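Local coordinates for probable leucine/isoleucine/valine-binding protein (Rhodopirellula baltica, PDB 4KV7) that probably binds leucine, isoleucine, valine or a related small ligand, as periplasmic binding proteins of ABC uptake systems do, at residues A[17-22]-A[58-63]; A[41-46]-A[288-293]; A[223-228]-A[248-253]; A[231-236]-A[258-263]. The protein carries 1 engineered substitution. All coordinates share one frame; numbering follows the deposited sequence.

In the fold
Contacts 1 and 2 share helix 31-50, which follows strand 16-24, leads into strand 57-65, packs on the strand pair of contact 1 and meets helix 281-293 in contact 2. Their centres lie about 15 Å apart and their side chains touch. Contacts 3 and 4, with centres about 12 Å apart, both use helix 226-238 beside the seven-stranded sheet. Centre to centre, contact 1 is about 28 Å from contact 3 and about 37 Å from contact 4. Along the chain the segments of contacts 1 and 2 alternate, as do those of 3 and 4; contact 1 closes before 3 and 4 open, and contact 2 closes after them. The chain thus leaves the first lobe and returns, as in two-lobed periplasmic binding proteins.

Contact 1: A[17-22]-A[58-63]; sequences LLKFGM and TLKLIA
Five backbone hydrogen bonds join strands 17-22 and 58-63 in parallel, with Leu17 beside Thr58 and Met22 beside Ala63. Phe20 is gripped twice: its N donates to Lys60 O at 2.8 Å, and its O accepts from Ile62 N at 2.8 Å, both donors lying nearly along the C=O axis. The bond from Lys60 N to Leu18 O is longer, 3.0 Å, and its donor sits above the carbonyl plane. On the face carrying Leu18, Phe20 and Met22, two pairs cross obliquely. Leu59 CD2 reaches the edge of the Phe20 ring, 3.8 Å from CE2, while Leu61, with CG anti to the backbone N (chi1 -178°), brings CD2 within 4.0 Å of CE of selenomethionine Met22. On the other face Lys19 CD runs alongside Ile62 CD1 at 4.0 Å, and the chain then bends at chi3 to hand NZ to His84 O. Outside this shell, Leu42 and Phe45 of helix 31-50 and Leu313 and Val317 of helix 301-319 lie on the Phe20 face, the former helix linking the strands as a beta-alpha-beta unit. Cohesion thus rests on paired backbone polar groups and an apolar layer, with the lysine ammonium ends led away from it.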
loop_
_atom_site.group_PDB
_atom_site.type_symbol
_atom_site.label_atom_id
_atom_site.label_comp_id
_atom_site.label_asym_id
_atom_site.label_seq_id
_atom_site.Cartn_x
_atom_site.Cartn_y
_atom_site.Cartn_z
ATOM N N LEU A 17 -27.287 -7.564 -5.874
ATOM C CA LEU A 17 -26.010 -7.971 -5.320
ATOM C C LEU A 17 -24.870 -7.371 -6.142
ATOM O O LEU A 17 -24.802 -7.568 -7.357
ATOM C CB LEU A 17 -25.913 -9.497 -5.316
ATOM C CG LEU A 17 -24.651 -10.070 -4.675
ATOM C CD1 LEU A 17 -24.625 -9.751 -3.186
ATOM C CD2 LEU A 17 -24.553 -11.569 -4.918
ATOM N N LEU A 18 -23.995 -6.618 -5.481
ATOM C CA LEU A 18 -22.820 -6.042 -6.131
ATOM C C LEU A 18 -21.578 -6.765 -5.636
ATOM O O LEU A 18 -21.137 -6.548 -4.511
ATOM C CB LEU A 18 -22.719 -4.544 -5.833
ATOM C CG LEU A 18 -23.943 -3.693 -6.171
ATOM C CD1 LEU A 18 -23.692 -2.235 -5.800
ATOM C CD2 LEU A 18 -24.311 -3.820 -7.646
ATOM N N LYS A 19 -21.024 -7.632 -6.481
ATOM C CA LYS A 19 -19.867 -8.443 -6.115
ATOM C C LYS A 19 -18.552 -7.795 -6.515
ATOM O O LYS A 19 -18.341 -7.455 -7.681
ATOM C CB LYS A 19 -19.968 -9.828 -6.762
ATOM C CG LYS A 19 -21.081 -10.709 -6.204
ATOM C CD LYS A 19 -21.181 -12.051 -6.928
ATOM C CE LYS A 19 -21.624 -11.870 -8.360
ATOM N NZ LYS A 19 -21.806 -13.182 -9.066
ATOM N N PHE A 20 -17.674 -7.640 -5.536
ATOM C CA PHE A 20 -16.325 -7.158 -5.778
ATOM C C PHE A 20 -15.334 -8.248 -5.409
ATOM O O PHE A 20 -15.576 -9.021 -4.484
ATOM C CB PHE A 20 -16.091 -5.874 -4.988
ATOM C CG PHE A 20 -16.960 -4.755 -5.458
ATOM C CD1 PHE A 20 -16.656 -4.092 -6.637
ATOM C CD2 PHE A 20 -18.130 -4.431 -4.791
ATOM C CE1 PHE A 20 -17.467 -3.089 -7.114
ATOM C CE2 PHE A 20 -18.954 -3.424 -5.267
ATOM C CZ PHE A 20 -18.626 -2.753 -6.433
ATOM N N GLY A 21 -14.229 -8.333 -6.143
ATOM C CA GLY A 21 -13.251 -9.374 -5.888
ATOM C C GLY A 21 -11.945 -8.843 -5.342
ATOM O O GLY A 21 -11.634 -7.659 -5.467
HETATM N N MSE A 22 -11.174 -9.735 -4.735
HETATM C CA MSE A 22 -9.856 -9.416 -4.210
HETATM C C MSE A 22 -9.042 -10.696 -4.182
HETATM O O MSE A 22 -9.553 -11.741 -3.780
HETATM C CB MSE A 22 -10.005 -8.831 -2.800
HETATM C CG MSE A 22 -8.697 -8.501 -2.064
HETATM SE SE MSE A 22 -8.944 -8.017 -0.149
HETATM C CE MSE A 22 -9.765 -6.283 -0.442
ATOM N N THR A 58 -26.729 -4.656 -2.305
ATOM C CA THR A 58 -25.984 -5.429 -1.319
ATOM C C THR A 58 -24.540 -5.582 -1.766
ATOM O O THR A 58 -24.270 -6.145 -2.828
ATOM C CB THR A 58 -26.600 -6.822 -1.121
ATOM O OG1 THR A 58 -27.956 -6.688 -0.676
ATOM C CG2 THR A 58 -25.800 -7.614 -0.095
ATOM N N LEU A 59 -23.616 -5.076 -0.958
ATOM C CA LEU A 59 -22.201 -5.184 -1.262
ATOM C C LEU A 59 -21.678 -6.524 -0.787
ATOM O O LEU A 59 -22.017 -6.976 0.305
ATOM C CB LEU A 59 -21.443 -4.066 -0.562
ATOM C CG LEU A 59 -21.760 -2.649 -1.032
ATOM C CD1 LEU A 59 -21.250 -1.632 -0.023
ATOM C CD2 LEU A 59 -21.155 -2.394 -2.407
ATOM N N LYS A 60 -20.851 -7.160 -1.608
ATOM C CA LYS A 60 -20.230 -8.419 -1.219
ATOM C C LYS A 60 -18.802 -8.421 -1.718
ATOM O O LYS A 60 -18.543 -8.078 -2.874
ATOM C CB LYS A 60 -20.979 -9.608 -1.822
ATOM C CG LYS A 60 -20.386 -10.965 -1.435
ATOM C CD LYS A 60 -21.152 -12.119 -2.081
ATOM C CE LYS A 60 -20.557 -13.467 -1.689
ATOM N NZ LYS A 60 -20.795 -13.777 -0.249
ATOM N N LEU A 61 -17.875 -8.789 -0.842
ATOM C CA LEU A 61 -16.481 -8.938 -1.225
ATOM C C LEU A 61 -16.124 -10.412 -1.283
ATOM O O LEU A 61 -16.311 -11.136 -0.298
ATOM C CB LEU A 61 -15.572 -8.255 -0.213
ATOM C CG LEU A 61 -14.073 -8.303 -0.539
ATOM C CD1 LEU A 61 -13.743 -7.428 -1.741
ATOM C CD2 LEU A 61 -13.241 -7.869 0.667
ATOM N N ILE A 62 -15.649 -10.863 -2.439
ATOM C CA ILE A 62 -15.140 -12.221 -2.591
ATOM C C ILE A 62 -13.624 -12.118 -2.530
ATOM O O ILE A 62 -12.982 -11.620 -3.463
ATOM C CB ILE A 62 -15.591 -12.841 -3.916
ATOM C CG1 ILE A 62 -17.120 -12.837 -3.985
ATOM C CG2 ILE A 62 -15.029 -14.253 -4.063
ATOM C CD1 ILE A 62 -17.687 -13.272 -5.320
ATOM N N ALA A 63 -13.056 -12.521 -1.396
ATOM C CA ALA A 63 -11.629 -12.367 -1.139
ATOM C C ALA A 63 -10.941 -13.722 -1.138
ATOM O O ALA A 63 -11.255 -14.584 -0.313
ATOM C CB ALA A 63 -11.405 -11.657 0.185
#

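Contact 2: A[41-46]-A[288-293]; sequences ILAAFD and DAMRDY
Helices 41-46 and 288-293 cross almost perpendicularly, at 89°, with segment axes 8.7 Å apart, consistent with the small side chains of Ala43 and Ala289 at the crossing. The tight part centres on Tyr293, whose CG is anti to the backbone N (chi1 165°) so that the ring lies flat against the other helix. Ala43 N sits over the ring centre, 4.1 Å above its plane, and the CA of the same residue faces it too. Farther out, Leu42 crosses the ring obliquely, its CB 3.7 Å from Tyr293 CE1, and the phenol oxygen is hydrogen-bonded to His39 ND1. Beside the ring, Ala43 CB meets selenomethionine Met290 at SE, 3.9 Å away, and Ala289 CB abuts the same methyl. Helix 31-50 is the connecting helix of the beta-alpha-beta unit formed with strands 16-24 and 57-65, so helix 281-293 lies across an element that also packs on the sheet, while Tyr307 of helix 301-319 touches both Ala44 and Ala289. An alanine in place of Tyr293 would remove the ring and hydroxyl, and would probably loosen the seat of Leu42 and Ala43 and cost His39 ND1 this hydrogen bond. Looser packing prevails around Asp46, where waters supplement a slacker contact of OD2 with Tyr293 CA. Water 1 lies 2.7 Å from Asp46 OD2 and 2.8 Å from Ala289 O, and water 2 links the same carboxylate oxygen to Asp292 O. Asp292 OD2, 6.0 Å from Asp46 OD2, is a like charge whose repulsion those waters probably moderate.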
loop_
_atom_site.group_PDB
_atom_site.type_symbol
_atom_site.label_atom_id
_atom_site.label_comp_id
_atom_site.label_asym_id
_atom_site.label_seq_id
_atom_site.Cartn_x
_atom_site.Cartn_y
_atom_site.Cartn_z
ATOM N N ILE A 41 -11.685 -2.431 3.762
ATOM C CA ILE A 41 -12.740 -2.467 2.755
ATOM C C ILE A 41 -14.064 -2.913 3.381
ATOM O O ILE A 41 -15.118 -2.313 3.143
ATOM C CB ILE A 41 -12.354 -3.406 1.587
ATOM C CG1 ILE A 41 -11.213 -2.801 0.770
ATOM C CG2 ILE A 41 -13.567 -3.718 0.703
ATOM C CD1 ILE A 41 -11.666 -1.761 -0.209
ATOM N N LEU A 42 -14.019 -3.969 4.182
ATOM C CA LEU A 42 -15.246 -4.469 4.783
ATOM C C LEU A 42 -15.848 -3.490 5.779
ATOM O O LEU A 42 -17.067 -3.399 5.898
ATOM C CB LEU A 42 -15.016 -5.833 5.429
ATOM C CG LEU A 42 -14.754 -6.983 4.450
ATOM C CD1 LEU A 42 -14.428 -8.263 5.201
ATOM C CD2 LEU A 42 -15.952 -7.200 3.521
ATOM N N ALA A 43 -15.007 -2.736 6.480
ATOM C CA ALA A 43 -15.524 -1.720 7.391
ATOM C C ALA A 43 -16.238 -0.621 6.599
ATOM O O ALA A 43 -17.294 -0.127 7.009
ATOM C CB ALA A 43 -14.412 -1.134 8.239
ATOM N N ALA A 44 -15.664 -0.247 5.455
ATOM C CA ALA A 44 -16.315 0.724 4.569
ATOM C C ALA A 44 -17.649 0.179 4.053
ATOM O O ALA A 44 -18.647 0.892 4.003
ATOM C CB ALA A 44 -15.405 1.101 3.411
ATOM N N PHE A 45 -17.668 -1.094 3.667
ATOM C CA PHE A 45 -18.906 -1.683 3.166
ATOM C C PHE A 45 -19.949 -1.764 4.280
ATOM O O PHE A 45 -21.122 -1.516 4.045
ATOM C CB PHE A 45 -18.655 -3.078 2.585
ATOM C CG PHE A 45 -17.977 -3.093 1.229
ATOM C CD1 PHE A 45 -17.525 -1.927 0.615
ATOM C CD2 PHE A 45 -17.795 -4.307 0.569
ATOM C CE1 PHE A 45 -16.919 -1.982 -0.640
ATOM C CE2 PHE A 45 -17.192 -4.358 -0.674
ATOM C CZ PHE A 45 -16.750 -3.198 -1.275
ATOM N N ASP A 46 -19.513 -2.111 5.492
ATOM C CA ASP A 46 -20.393 -2.158 6.659
ATOM C C ASP A 46 -21.049 -0.809 6.927
ATOM O O ASP A 46 -22.252 -0.717 7.189
ATOM C CB ASP A 46 -19.590 -2.610 7.884
ATOM C CG ASP A 46 -20.460 -2.901 9.083
ATOM O OD1 ASP A 46 -21.247 -3.868 9.012
ATOM O OD2 ASP A 46 -20.354 -2.175 10.097
ATOM N N ASP A 288 -14.745 5.379 13.474
ATOM C CA ASP A 288 -16.115 5.003 13.812
ATOM C C ASP A 288 -16.510 3.720 13.091
ATOM O O ASP A 288 -17.134 2.840 13.687
ATOM C CB ASP A 288 -17.108 6.102 13.420
ATOM C CG ASP A 288 -17.014 7.345 14.297
ATOM O OD1 ASP A 288 -16.491 7.273 15.429
ATOM O OD2 ASP A 288 -17.511 8.407 13.848
ATOM N N ALA A 289 -16.156 3.619 11.812
ATOM C CA ALA A 289 -16.509 2.449 11.015
ATOM C C ALA A 289 -15.825 1.207 11.560
ATOM O O ALA A 289 -16.451 0.152 11.673
ATOM C CB ALA A 289 -16.159 2.660 9.554
HETATM N N MSE A 290 -14.546 1.330 11.908
HETATM C CA MSE A 290 -13.814 0.210 12.503
HETATM C C MSE A 290 -14.400 -0.218 13.841
HETATM O O MSE A 290 -14.525 -1.418 14.123
HETATM C CB MSE A 290 -12.340 0.569 12.681
HETATM C CG MSE A 290 -11.578 0.670 11.378
HETATM SE SE MSE A 290 -11.219 -1.055 10.541
HETATM C CE MSE A 290 -9.820 -1.645 11.759
ATOM N N ARG A 291 -14.754 0.759 14.669
ATOM C CA ARG A 291 -15.292 0.466 15.986
ATOM C C ARG A 291 -16.594 -0.329 15.870
ATOM O O ARG A 291 -16.818 -1.288 16.620
ATOM C CB ARG A 291 -15.522 1.756 16.773
ATOM C CG ARG A 291 -15.853 1.525 18.241
ATOM C CD ARG A 291 -16.020 2.836 19.005
ATOM N NE ARG A 291 -17.125 3.630 18.472
ATOM C CZ ARG A 291 -16.973 4.728 17.734
ATOM N NH1 ARG A 291 -15.763 5.189 17.450
ATOM N NH2 ARG A 291 -18.037 5.378 17.284
ATOM N N ASP A 292 -17.450 0.064 14.930
ATOM C CA ASP A 292 -18.727 -0.616 14.733
ATOM C C ASP A 292 -18.550 -1.962 14.034
ATOM O O ASP A 292 -19.306 -2.900 14.286
ATOM C CB ASP A 292 -19.693 0.257 13.928
ATOM C CG ASP A 292 -20.297 1.386 14.749
ATOM O OD1 ASP A 292 -20.069 1.434 15.980
ATOM O OD2 ASP A 292 -21.015 2.219 14.154
ATOM N N TYR A 293 -17.563 -2.052 13.151
ATOM C CA TYR A 293 -17.305 -3.271 12.382
ATOM C C TYR A 293 -16.725 -4.370 13.271
ATOM O O TYR A 293 -17.231 -5.498 13.291
ATOM C CB TYR A 293 -16.385 -2.937 11.198
ATOM C CG TYR A 293 -15.728 -4.106 10.493
ATOM C CD1 TYR A 293 -16.460 -4.953 9.665
ATOM C CD2 TYR A 293 -14.370 -4.341 10.631
ATOM C CE1 TYR A 293 -15.848 -6.014 9.008
ATOM C CE2 TYR A 293 -13.751 -5.398 9.977
ATOM C CZ TYR A 293 -14.503 -6.226 9.173
ATOM O OH TYR A 293 -13.907 -7.272 8.516
HETATM O O HOH W 1 -18.709 -0.053 10.021
HETATM O O HOH W 2 -21.281 -4.009 12.231
#

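Contact 3: A[223-228]-A[248-253]; sequences VGTYEP and VSFVGA
The chain of 223-228 leaves strand 219-223, passes through Gly224 and Thr225, and enters helix 226-238; 248-253 follows strand 244-247 and makes a short turn, helical in its torsions at 249-251, before helix 253-260. The nearest CA atoms are those of Thr225 and Val251, 4.1 Å apart. Val251 CA directs its hydrogen at Gly224 O across 3.3 Å. Gly252 has phi 91° and psi 82°, where a CB would clash with the preceding carbonyl oxygen and crowd the Tyr226 ring. Val251 fills the notch between the segments: CG2, anti to its carbonyl carbon, rests 3.3 Å from Gly224 O, and CG1 lies 4.0 Å from Tyr226 N. A glycine in place of Val251 would strip away both methyls and would probably leave the Gly224 to Tyr226 turn less firmly seated. Tyr226 holds CG in the crowded position between backbone N and carbonyl carbon (chi1 55°). Val251 O meets the Tyr226 ring in plane at the edge, 3.4 Å from CD1, and Tyr226 OH is hydrogen-bonded to Glu32 N. Thr225 CG2 touches the edge of the Phe250 ring, 3.6 Å from CE1, the side chains running alongside in the same direction. The Phe250 ring also meets Tyr68, Phe116 and Tyr168, and a formic acid molecule, likely a crystallisation additive, lies about 3 Å from its side chain. Such loops after parallel strands typically line the ligand cleft in periplasmic binding proteins, and this aromatic cluster is consistent with part of that pocket.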
loop_
_atom_site.group_PDB
_atom_site.type_symbol
_atom_site.label_atom_id
_atom_site.label_comp_id
_atom_site.label_asym_id
_atom_site.label_seq_id
_atom_site.Cartn_x
_atom_site.Cartn_y
_atom_site.Cartn_z
ATOM N N VAL A 223 12.719 -1.618 1.183
ATOM C CA VAL A 223 11.648 -1.887 0.235
ATOM C C VAL A 223 11.339 -3.377 0.367
ATOM O O VAL A 223 11.772 -4.205 -0.435
ATOM C CB VAL A 223 12.057 -1.502 -1.213
ATOM C CG1 VAL A 223 10.867 -1.622 -2.135
ATOM C CG2 VAL A 223 12.641 -0.085 -1.269
ATOM N N GLY A 224 10.620 -3.709 1.433
ATOM C CA GLY A 224 10.389 -5.088 1.791
ATOM C C GLY A 224 9.093 -5.249 2.542
ATOM O O GLY A 224 8.221 -4.390 2.454
ATOM N N THR A 225 8.947 -6.362 3.253
ATOM C CA THR A 225 7.793 -6.582 4.117
ATOM C C THR A 225 8.249 -6.694 5.569
ATOM O O THR A 225 9.442 -6.865 5.851
ATOM C CB THR A 225 7.026 -7.843 3.725
ATOM O OG1 THR A 225 7.925 -8.956 3.741
ATOM C CG2 THR A 225 6.413 -7.675 2.323
ATOM N N TYR A 226 7.293 -6.629 6.490
ATOM C CA TYR A 226 7.604 -6.524 7.907
ATOM C C TYR A 226 8.471 -7.646 8.453
ATOM O O TYR A 226 9.358 -7.382 9.263
ATOM C CB TYR A 226 6.343 -6.334 8.759
ATOM C CG TYR A 226 5.280 -7.389 8.564
ATOM C CD1 TYR A 226 4.288 -7.226 7.596
ATOM C CD2 TYR A 226 5.238 -8.524 9.365
ATOM C CE1 TYR A 226 3.299 -8.181 7.415
ATOM C CE2 TYR A 226 4.250 -9.480 9.189
ATOM C CZ TYR A 226 3.281 -9.300 8.216
ATOM O OH TYR A 226 2.292 -10.218 8.001
ATOM N N GLU A 227 8.237 -8.896 8.056
ATOM C CA GLU A 227 9.023 -9.995 8.621
ATOM C C GLU A 227 10.526 -9.899 8.288
ATOM O O GLU A 227 11.356 -9.867 9.204
ATOM C CB GLU A 227 8.467 -11.382 8.263
ATOM C CG GLU A 227 9.241 -12.474 8.996
ATOM C CD GLU A 227 9.132 -13.876 8.396
ATOM O OE1 GLU A 227 8.849 -14.010 7.181
ATOM O OE2 GLU A 227 9.397 -14.837 9.145
ATOM N N PRO A 228 10.886 -9.861 6.994
ATOM C CA PRO A 228 12.313 -9.770 6.694
ATOM C C PRO A 228 12.911 -8.440 7.134
ATOM O O PRO A 228 14.076 -8.424 7.532
ATOM C CB PRO A 228 12.372 -9.947 5.169
ATOM C CG PRO A 228 11.023 -9.574 4.688
ATOM C CD PRO A 228 10.086 -10.008 5.764
ATOM N N VAL A 248 9.309 1.927 3.472
ATOM C CA VAL A 248 8.218 2.380 2.611
ATOM C C VAL A 248 6.887 1.879 3.157
ATOM O O VAL A 248 6.831 0.998 4.038
ATOM C CB VAL A 248 8.394 1.976 1.128
ATOM C CG1 VAL A 248 9.683 2.574 0.556
ATOM C CG2 VAL A 248 8.353 0.472 0.947
ATOM N N SER A 249 5.808 2.413 2.603
ATOM C CA SER A 249 4.455 2.116 3.053
ATOM C C SER A 249 4.144 0.625 3.147
ATOM O O SER A 249 3.523 0.162 4.115
ATOM C CB SER A 249 3.473 2.781 2.092
ATOM O OG SER A 249 3.706 2.309 0.781
ATOM N N PHE A 250 4.552 -0.113 2.127
ATOM C CA PHE A 250 4.197 -1.511 1.955
ATOM C C PHE A 250 4.793 -2.402 3.041
ATOM O O PHE A 250 4.284 -3.492 3.269
ATOM C CB PHE A 250 4.679 -1.980 0.572
ATOM C CG PHE A 250 4.175 -3.341 0.158
ATOM C CD1 PHE A 250 4.872 -4.499 0.486
ATOM C CD2 PHE A 250 3.013 -3.457 -0.595
ATOM C CE1 PHE A 250 4.411 -5.737 0.096
ATOM C CE2 PHE A 250 2.540 -4.697 -0.972
ATOM C CZ PHE A 250 3.244 -5.848 -0.625
ATOM N N VAL A 251 5.868 -1.966 3.700
ATOM C CA VAL A 251 6.474 -2.773 4.757
ATOM C C VAL A 251 5.443 -3.165 5.806
ATOM O O VAL A 251 5.445 -4.296 6.286
ATOM C CB VAL A 251 7.653 -2.021 5.419
ATOM C CG1 VAL A 251 8.185 -2.781 6.630
ATOM C CG2 VAL A 251 8.761 -1.790 4.407
ATOM N N GLY A 252 4.565 -2.230 6.152
ATOM C CA GLY A 252 3.591 -2.430 7.213
ATOM C C GLY A 252 4.155 -1.951 8.533
ATOM O O GLY A 252 4.692 -2.742 9.315
ATOM N N ALA A 253 4.073 -0.643 8.765
ATOM C CA ALA A 253 4.738 -0.026 9.911
ATOM C C ALA A 253 4.169 -0.508 11.231
ATOM O O ALA A 253 4.890 -0.602 12.217
ATOM C CB ALA A 253 4.660 1.493 9.816
#

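Contact 4: A[231-236]-A[258-263]; sequences KLIRMA and RSLGDL
Arg234 reaches from helix 231-236 toward the end of helix 253-260 with its chain extended from CG to NE. Leu260 runs antiparallel to it, CD2 resting 3.7 Å from Arg234 CG and lying over one face of the guanidinium. Leu263 crosses at about a right angle, its CD2 3.4 Å from Arg234 NH1. With its flat group so placed, Arg234 NH2 donates to Ser259 O at 2.9 Å; the bond is bent, 143° at the hydrogen, but the oxygen lies near the guanidinium plane and the donor lies in the carbonyl plane. Two waters extend this grip. Water 3 accepts from Arg234 NE at a very short 2.4 Å and is also bonded to Ser259 OG, whereas water 4 accepts from Arg234 NH2 and donates to Leu260 O at 2.7 Å. Deeper in, Ile233 and Leu260 cross at about a right angle, with Ile233 CD1 and Leu260 CD1 in contact at 3.7 Å. Leu260 therefore serves both layers, CD1 turned to the buried isoleucine and CD2 to the arginine, while Phe245 of strand 244-247 and Ile267 back Ile233. Gly261, with positive phi, takes the chain out of the helix and allows Leu263 to turn back toward Arg234; Leu263 O is in turn hydrogen-bonded to Arg237 NH1. The contact thus joins two neighbouring helices of the seven-stranded sheet region by an apolar core and a polar outer layer, and the positive guanidinium beside carbonyls at a helix C-terminus would probably offset their partial negative charge.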
loop_
_atom_site.group_PDB
_atom_site.type_symbol
_atom_site.label_atom_id
_atom_site.label_comp_id
_atom_site.label_asym_id
_atom_site.label_seq_id
_atom_site.Cartn_x
_atom_site.Cartn_y
_atom_site.Cartn_z
ATOM N N LYS A 231 13.756 -8.749 10.832
ATOM C CA LYS A 231 14.934 -9.569 11.020
ATOM C C LYS A 231 16.210 -8.832 10.628
ATOM O O LYS A 231 17.222 -8.926 11.304
ATOM C CB LYS A 231 14.812 -10.872 10.236
ATOM C CG LYS A 231 16.001 -11.783 10.445
ATOM C CD LYS A 231 15.759 -13.178 9.945
ATOM C CE LYS A 231 17.021 -14.004 10.036
ATOM N NZ LYS A 231 16.842 -15.298 9.337
ATOM N N LEU A 232 16.159 -8.103 9.523
ATOM C CA LEU A 232 17.297 -7.313 9.079
ATOM C C LEU A 232 17.706 -6.303 10.157
ATOM O O LEU A 232 18.885 -6.168 10.478
ATOM C CB LEU A 232 16.942 -6.625 7.758
ATOM C CG LEU A 232 18.013 -5.818 7.013
ATOM C CD1 LEU A 232 18.240 -4.454 7.641
ATOM C CD2 LEU A 232 19.320 -6.584 6.877
ATOM N N ILE A 233 16.734 -5.582 10.702
ATOM C CA ILE A 233 17.024 -4.584 11.726
ATOM C C ILE A 233 17.614 -5.208 12.988
ATOM O O ILE A 233 18.591 -4.691 13.542
ATOM C CB ILE A 233 15.795 -3.740 12.044
ATOM C CG1 ILE A 233 15.502 -2.833 10.847
ATOM C CG2 ILE A 233 16.020 -2.907 13.306
ATOM C CD1 ILE A 233 14.129 -2.222 10.864
ATOM N N ARG A 234 17.050 -6.331 13.429
ATOM C CA ARG A 234 17.588 -7.034 14.588
ATOM C C ARG A 234 19.028 -7.457 14.342
ATOM O O ARG A 234 19.892 -7.292 15.203
ATOM C CB ARG A 234 16.751 -8.275 14.914
ATOM C CG ARG A 234 15.444 -7.977 15.620
ATOM C CD ARG A 234 14.811 -9.237 16.195
ATOM N NE ARG A 234 13.500 -8.958 16.778
ATOM C CZ ARG A 234 13.305 -8.529 18.021
ATOM N NH1 ARG A 234 14.337 -8.328 18.834
ATOM N NH2 ARG A 234 12.071 -8.300 18.456
HETATM N N MSE A 235 19.278 -8.017 13.163
HETATM C CA MSE A 235 20.608 -8.509 12.825
HETATM C C MSE A 235 21.620 -7.398 12.622
HETATM O O MSE A 235 22.790 -7.542 12.978
HETATM C CB MSE A 235 20.546 -9.390 11.587
HETATM C CG MSE A 235 19.902 -10.721 11.866
HETATM SE SE MSE A 235 20.131 -11.981 10.411
HETATM C CE MSE A 235 21.711 -11.266 9.619
ATOM N N ALA A 236 21.174 -6.295 12.040
ATOM C CA ALA A 236 22.039 -5.135 11.888
ATOM C C ALA A 236 22.540 -4.695 13.258
ATOM O O ALA A 236 23.737 -4.511 13.456
ATOM C CB ALA A 236 21.283 -4.009 11.209
ATOM N N ARG A 258 5.231 -3.877 16.012
ATOM C CA ARG A 258 4.811 -4.975 16.873
ATOM C C ARG A 258 5.903 -6.038 16.966
ATOM O O ARG A 258 6.154 -6.584 18.039
ATOM C CB ARG A 258 3.504 -5.584 16.354
ATOM C CG ARG A 258 2.878 -6.663 17.211
ATOM C CD ARG A 258 1.599 -7.174 16.544
ATOM N NE ARG A 258 0.996 -6.148 15.689
ATOM C CZ ARG A 258 0.747 -6.297 14.389
ATOM N NH1 ARG A 258 1.037 -7.439 13.776
ATOM N NH2 ARG A 258 0.203 -5.303 13.702
ATOM N N SER A 259 6.554 -6.330 15.849
ATOM C CA SER A 259 7.596 -7.349 15.829
ATOM C C SER A 259 8.858 -6.896 16.554
ATOM O O SER A 259 9.480 -7.674 17.278
ATOM C CB SER A 259 7.936 -7.729 14.386
ATOM O OG SER A 259 9.002 -8.669 14.370
ATOM N N LEU A 260 9.237 -5.638 16.355
ATOM C CA LEU A 260 10.513 -5.144 16.865
ATOM C C LEU A 260 10.469 -4.572 18.269
ATOM O O LEU A 260 11.499 -4.515 18.944
ATOM C CB LEU A 260 11.074 -4.073 15.932
ATOM C CG LEU A 260 11.687 -4.581 14.634
ATOM C CD1 LEU A 260 12.042 -3.403 13.746
ATOM C CD2 LEU A 260 12.912 -5.425 14.925
ATOM N N GLY A 261 9.292 -4.135 18.710
ATOM C CA GLY A 261 9.170 -3.472 19.997
ATOM C C GLY A 261 10.063 -2.246 20.091
ATOM O O GLY A 261 10.062 -1.404 19.191
ATOM N N ASP A 262 10.844 -2.159 21.165
ATOM C CA ASP A 262 11.753 -1.034 21.393
ATOM C C ASP A 262 12.746 -0.812 20.250
ATOM O O ASP A 262 13.238 0.297 20.050
ATOM C CB ASP A 262 12.528 -1.231 22.704
ATOM C CG ASP A 262 11.623 -1.253 23.920
ATOM O OD1 ASP A 262 10.578 -0.572 23.892
ATOM O OD2 ASP A 262 11.958 -1.951 24.901
ATOM N N LEU A 263 13.032 -1.869 19.498
ATOM C CA LEU A 263 14.027 -1.801 18.439
ATOM C C LEU A 263 13.510 -1.018 17.234
ATOM O O LEU A 263 14.275 -0.675 16.331
ATOM C CB LEU A 263 14.456 -3.206 18.009
ATOM C CG LEU A 263 15.443 -3.978 18.894
ATOM C CD1 LEU A 263 14.943 -4.167 20.322
ATOM C CD2 LEU A 263 15.771 -5.325 18.264
HETATM O O HOH W 3 11.483 -9.540 15.602
HETATM O O HOH W 4 12.245 -6.384 20.681
#